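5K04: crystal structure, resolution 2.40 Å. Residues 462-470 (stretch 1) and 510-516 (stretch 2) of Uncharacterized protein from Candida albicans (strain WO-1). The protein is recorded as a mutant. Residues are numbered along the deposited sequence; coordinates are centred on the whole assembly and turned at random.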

ATOM      1  N   TRP A 462      14.050   5.207   9.512  1.00 47.68           N
ATOM      2  CA  TRP A 462      12.623   5.292   9.822  1.00 46.48           C
ATOM      3  C   TRP A 462      12.068   6.694   9.587  1.00 36.34           C
ATOM      4  O   TRP A 462      10.951   6.850   9.086  1.00 24.14           O
ATOM      5  CB  TRP A 462      12.373   4.872  11.263  1.00 42.94           C
ATOM      6  CG  TRP A 462      12.375   3.395  11.436  1.00 42.23           C
ATOM      7  CD1 TRP A 462      13.332   2.638  12.058  1.00 39.23           C
ATOM      8  CD2 TRP A 462      11.377   2.484  10.975  1.00 37.10           C
ATOM      9  NE1 TRP A 462      12.977   1.311  12.017  1.00 45.31           N
ATOM     10  CE2 TRP A 462      11.787   1.187  11.352  1.00 38.79           C
ATOM     11  CE3 TRP A 462      10.176   2.635  10.282  1.00 40.06           C
ATOM     12  CZ2 TRP A 462      11.037   0.056  11.069  1.00 37.68           C
ATOM     13  CZ3 TRP A 462       9.425   1.489   9.982  1.00 36.12           C
ATOM     14  CH2 TRP A 462       9.858   0.225  10.382  1.00 37.02           C
ATOM     15  N   VAL A 463      12.822   7.725   9.973  1.00 40.63           N
ATOM     16  CA  VAL A 463      12.400   9.096   9.703  1.00 39.86           C
ATOM     17  C   VAL A 463      12.255   9.303   8.202  1.00 44.45           C
ATOM     18  O   VAL A 463      11.332   9.983   7.733  1.00 33.41           O
ATOM     19  CB  VAL A 463      13.405  10.089  10.324  1.00 38.75           C
ATOM     20  CG1 VAL A 463      13.141  11.506   9.858  1.00 44.85           C
ATOM     21  CG2 VAL A 463      13.374  10.011  11.842  1.00 36.12           C
ATOM     22  N   ASP A 464      13.155   8.688   7.426  1.00 46.91           N
ATOM     23  CA  ASP A 464      13.077   8.769   5.973  1.00 48.92           C
ATOM     24  C   ASP A 464      11.797   8.116   5.461  1.00 37.33           C
ATOM     25  O   ASP A 464      11.137   8.639   4.554  1.00 32.15           O
ATOM     26  CB  ASP A 464      14.313   8.109   5.363  1.00 52.77           C
ATOM     27  CG  ASP A 464      14.497   8.455   3.911  1.00 66.90           C
ATOM     28  OD1 ASP A 464      14.743   9.648   3.614  1.00 70.15           O
ATOM     29  OD2 ASP A 464      14.396   7.534   3.067  1.00 69.23           O
ATOM     30  N   ILE A 465      11.423   6.983   6.056  1.00 36.99           N
ATOM     31  CA  ILE A 465      10.152   6.345   5.745  1.00 37.82           C
ATOM     32  C   ILE A 465       8.988   7.266   6.097  1.00 38.66           C
ATOM     33  O   ILE A 465       8.027   7.393   5.328  1.00 35.74           O
ATOM     34  CB  ILE A 465      10.066   4.989   6.470  1.00 35.47           C
ATOM     35  CG1 ILE A 465      11.109   4.032   5.902  1.00 39.04           C
ATOM     36  CG2 ILE A 465       8.699   4.377   6.327  1.00 37.46           C
ATOM     37  CD1 ILE A 465      11.123   2.674   6.531  1.00 40.97           C
ATOM     38  N   TYR A 466       9.062   7.937   7.255  1.00 46.23           N
ATOM     39  CA  TYR A 466       8.008   8.883   7.625  1.00 41.28           C
ATOM     40  C   TYR A 466       7.913  10.048   6.639  1.00 39.56           C
ATOM     41  O   TYR A 466       6.810  10.545   6.375  1.00 29.50           O
ATOM     42  CB  TYR A 466       8.220   9.426   9.043  1.00 38.17           C
ATOM     43  CG  TYR A 466       7.073  10.330   9.420  1.00 40.74           C
ATOM     44  CD1 TYR A 466       5.855   9.799   9.835  1.00 36.37           C
ATOM     45  CD2 TYR A 466       7.181  11.711   9.318  1.00 39.07           C
ATOM     46  CE1 TYR A 466       4.764  10.622  10.149  1.00 38.94           C
ATOM     47  CE2 TYR A 466       6.101  12.545   9.633  1.00 40.47           C
ATOM     48  CZ  TYR A 466       4.897  11.996  10.046  1.00 41.41           C
ATOM     49  OH  TYR A 466       3.823  12.821  10.344  1.00 35.08           O
ATOM     50  N   ARG A 467       9.049  10.500   6.082  1.00 42.76           N
ATOM     51  CA  ARG A 467       9.001  11.580   5.094  1.00 42.64           C
ATOM     52  C   ARG A 467       8.309  11.145   3.806  1.00 35.50           C
ATOM     53  O   ARG A 467       7.715  11.981   3.117  1.00 28.39           O
ATOM     54  CB  ARG A 467      10.411  12.107   4.803  1.00 38.97           C
ATOM     55  CG  ARG A 467      10.997  12.892   5.977  1.00 47.61           C
ATOM     56  CD  ARG A 467      12.360  13.480   5.664  1.00 64.74           C
ATOM     57  NE  ARG A 467      12.921  14.175   6.826  1.00 78.14           N
ATOM     58  CZ  ARG A 467      14.017  13.789   7.471  1.00 79.79           C
ATOM     59  NH1 ARG A 467      14.677  12.716   7.054  1.00 87.34           N
ATOM     60  NH2 ARG A 467      14.453  14.476   8.525  1.00 75.61           N
ATOM     61  N   PHE A 468       8.372   9.851   3.467  1.00 40.25           N
ATOM     62  CA  PHE A 468       7.559   9.335   2.371  1.00 37.14           C
ATOM     63  C   PHE A 468       6.079   9.551   2.670  1.00 38.02           C
ATOM     64  O   PHE A 468       5.324  10.021   1.815  1.00 23.77           O
ATOM     65  CB  PHE A 468       7.853   7.840   2.135  1.00 33.58           C
ATOM     66  CG  PHE A 468       6.608   7.022   1.868  1.00 34.90           C
ATOM     67  CD1 PHE A 468       5.919   7.149   0.665  1.00 40.63           C
ATOM     68  CD2 PHE A 468       6.116   6.149   2.826  1.00 36.62           C
ATOM     69  CE1 PHE A 468       4.764   6.428   0.425  1.00 41.49           C
ATOM     70  CE2 PHE A 468       4.957   5.416   2.590  1.00 39.76           C
ATOM     71  CZ  PHE A 468       4.275   5.560   1.391  1.00 38.96           C
ATOM     72  N   TYR A 469       5.660   9.222   3.900  1.00 38.88           N
ATOM     73  CA  TYR A 469       4.275   9.445   4.318  1.00 42.43           C
ATOM     74  C   TYR A 469       3.880  10.918   4.207  1.00 40.82           C
ATOM     75  O   TYR A 469       2.777  11.239   3.747  1.00 27.25           O
ATOM     76  CB  TYR A 469       4.079   8.922   5.749  1.00 40.02           C
ATOM     77  CG  TYR A 469       3.957   7.407   5.826  1.00 42.45           C
ATOM     78  CD1 TYR A 469       2.790   6.777   5.421  1.00 43.52           C
ATOM     79  CD2 TYR A 469       4.996   6.613   6.295  1.00 37.93           C
ATOM     80  CE1 TYR A 469       2.643   5.409   5.479  1.00 41.61           C
ATOM     81  CE2 TYR A 469       4.860   5.207   6.357  1.00 38.61           C
ATOM     82  CZ  TYR A 469       3.668   4.623   5.941  1.00 41.53           C
ATOM     83  OH  TYR A 469       3.467   3.259   5.961  1.00 27.08           O
ATOM     84  N   LEU A 470       4.771  11.827   4.614  1.00 42.77           N
ATOM     85  CA  LEU A 470       4.496  13.256   4.464  1.00 39.34           C
ATOM     86  C   LEU A 470       4.350  13.642   2.997  1.00 38.77           C
ATOM     87  O   LEU A 470       3.482  14.443   2.637  1.00 29.35           O
ATOM     88  CB  LEU A 470       5.626  14.066   5.094  1.00 43.77           C
ATOM     89  CG  LEU A 470       5.715  14.190   6.604  1.00 49.03           C
ATOM     90  CD1 LEU A 470       6.967  14.997   6.985  1.00 50.53           C
ATOM     91  CD2 LEU A 470       4.461  14.875   7.105  1.00 46.53           C
ATOM     92  N   PHE A 510       2.894   2.269  12.971  1.00 41.43           N
ATOM     93  CA  PHE A 510       4.088   1.522  13.348  1.00 43.10           C
ATOM     94  C   PHE A 510       5.347   2.345  13.118  1.00 41.54           C
ATOM     95  O   PHE A 510       6.263   2.335  13.948  1.00 26.12           O
ATOM     96  CB  PHE A 510       4.179   0.213  12.566  1.00 35.14           C
ATOM     97  CG  PHE A 510       5.346  -0.602  12.967  1.00 35.41           C
ATOM     98  CD1 PHE A 510       5.396  -1.154  14.231  1.00 38.15           C
ATOM     99  CD2 PHE A 510       6.410  -0.773  12.115  1.00 40.13           C
ATOM    100  CE1 PHE A 510       6.479  -1.877  14.628  1.00 42.15           C
ATOM    101  CE2 PHE A 510       7.501  -1.495  12.509  1.00 44.64           C
ATOM    102  CZ  PHE A 510       7.541  -2.046  13.767  1.00 42.62           C
ATOM    103  N   THR A 511       5.406   3.057  11.984  1.00 45.77           N
ATOM    104  CA  THR A 511       6.537   3.932  11.692  1.00 38.76           C
ATOM    105  C   THR A 511       6.727   4.974  12.792  1.00 38.11           C
ATOM    106  O   THR A 511       7.854   5.202  13.246  1.00 28.85           O
ATOM    107  CB  THR A 511       6.332   4.592  10.315  1.00 31.09           C
ATOM    108  OG1 THR A 511       6.376   3.598   9.281  1.00 21.77           O
ATOM    109  CG2 THR A 511       7.389   5.626  10.045  1.00 31.92           C
ATOM    110  N   VAL A 512       5.629   5.592  13.257  1.00 45.75           N
ATOM    111  CA  VAL A 512       5.712   6.576  14.338  1.00 41.96           C
ATOM    112  C   VAL A 512       6.101   5.900  15.650  1.00 39.02           C
ATOM    113  O   VAL A 512       6.977   6.388  16.374  1.00 23.99           O
ATOM    114  CB  VAL A 512       4.382   7.353  14.473  1.00 42.34           C
ATOM    115  CG1 VAL A 512       4.398   8.285  15.695  1.00 34.32           C
ATOM    116  CG2 VAL A 512       4.070   8.168  13.201  1.00 33.73           C
ATOM    117  N   ALA A 513       5.477   4.753  15.961  1.00 42.18           N
ATOM    118  CA  ALA A 513       5.807   4.026  17.190  1.00 38.66           C
ATOM    119  C   ALA A 513       7.282   3.640  17.230  1.00 39.19           C
ATOM    120  O   ALA A 513       7.934   3.746  18.276  1.00 27.17           O
ATOM    121  CB  ALA A 513       4.945   2.770  17.300  1.00 31.64           C
ATOM    122  N   LYS A 514       7.816   3.202  16.085  1.00 43.93           N
ATOM    123  CA  LYS A 514       9.202   2.760  15.993  1.00 47.09           C
ATOM    124  C   LYS A 514      10.175   3.926  16.148  1.00 41.97           C
ATOM    125  O   LYS A 514      11.222   3.791  16.790  1.00 31.64           O
ATOM    126  CB  LYS A 514       9.406   2.052  14.657  1.00 42.48           C
ATOM    127  CG  LYS A 514      10.682   1.278  14.568  1.00 54.74           C
ATOM    128  CD  LYS A 514      10.556  -0.087  15.233  1.00 49.74           C
ATOM    129  CE  LYS A 514      11.803  -0.908  14.913  1.00 45.20           C
ATOM    130  NZ  LYS A 514      11.743  -2.264  15.490  1.00 49.07           N
ATOM    131  N   ILE A 515       9.848   5.076  15.562  1.00 44.18           N
ATOM    132  CA  ILE A 515      10.666   6.272  15.740  1.00 42.66           C
ATOM    133  C   ILE A 515      10.717   6.675  17.205  1.00 38.51           C
ATOM    134  O   ILE A 515      11.781   7.026  17.742  1.00 26.48           O
ATOM    135  CB  ILE A 515      10.120   7.413  14.867  1.00 40.49           C
ATOM    136  CG1 ILE A 515      10.443   7.142  13.393  1.00 39.40           C
ATOM    137  CG2 ILE A 515      10.649   8.773  15.364  1.00 33.47           C
ATOM    138  CD1 ILE A 515       9.587   7.961  12.442  1.00 44.88           C
ATOM    139  N   LEU A 516       9.558   6.676  17.862  1.00 41.09           N
ATOM    140  CA  LEU A 516       9.504   7.060  19.265  1.00 38.75           C
ATOM    141  C   LEU A 516      10.339   6.110  20.115  1.00 34.38           C
ATOM    142  O   LEU A 516      11.155   6.543  20.929  1.00 26.24           O
ATOM    143  CB  LEU A 516       8.050   7.082  19.728  1.00 38.04           C
ATOM    144  CG  LEU A 516       7.227   8.218  19.123  1.00 35.97           C
ATOM    145  CD1 LEU A 516       5.727   7.992  19.333  1.00 36.55           C
ATOM    146  CD2 LEU A 516       7.690   9.520  19.743  1.00 30.68           C
TER

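This is a helix-to-helix packing contact between two distant parts of one chain, running roughly antiparallel and held together by reciprocal knob-into-hole fitting of side chains, with no hydrogen bond crossing between the stretches. The axes come within 9.5 Å of each other, and their N-to-C directions differ by 149°. Each helix has its own backbone bonds, such as Y466 N to W462 O (2.8 Å) and K514 N to F510 O (2.8 Å), and the contacts between the helices are made chiefly by side-chain packing.

The first knob is W462, which gives up more area than any other residue here, 115 Å². Its CA-to-CB bond points toward the second helix, and with chi1 in the m well the indole lies among F510, T511, K514 and I515. The four surround the side chain from several directions. K514 covers one face: its CG is 3.4 Å from W462 CE2 and 3.6 Å from the centroid of the five-membered ring, only 21° off the normal, a CH-pi contact. The lesson is that a lysine can serve as a hydrocarbon surface along its methylenes while NZ finds its hydrogen bond elsewhere in the structure. T511 OG1 approaches the ring edge, 3.8 Å from W462 CZ3. At the far end of the indole, W462 CH2 lies 3.6 Å from F510 CE2; the two six-membered rings are steeply inclined, at 79°, in an oblique arrangement. Near the backbone, W462 CB packs against I515 CG1 at 3.7 Å, where the helices are also in closest register, with CA of W462 and CA of I515 6.3 Å apart.

The second knob goes the other way. T511 fits among W462, I465, Y466 and Y469, a small side chain in a hole lined largely by big ones. Its OG1 lies 3.8 Å from I465 CG2 and 3.7 Å from Y469 CE2, while its CG2 comes within 4.0 Å of Y466 CB. The hydroxyl is hydrogen-bonded elsewhere in the structure, so its polar need is met despite these apolar neighbours.

I515 broadens the apolar seam. Its CA-to-CB bond points sideways, yet the end of the side chain comes nearer the first helix, placing I515 CD1 3.9 Å from Y466 CB and 4.3 Å from V463 CG2. Y466 also reaches V512, with Y466 CE1 4.0 Å from V512 CG2. The rule to read is reciprocity: a tryptophan and a threonine, each seated among four residues of the opposing helix.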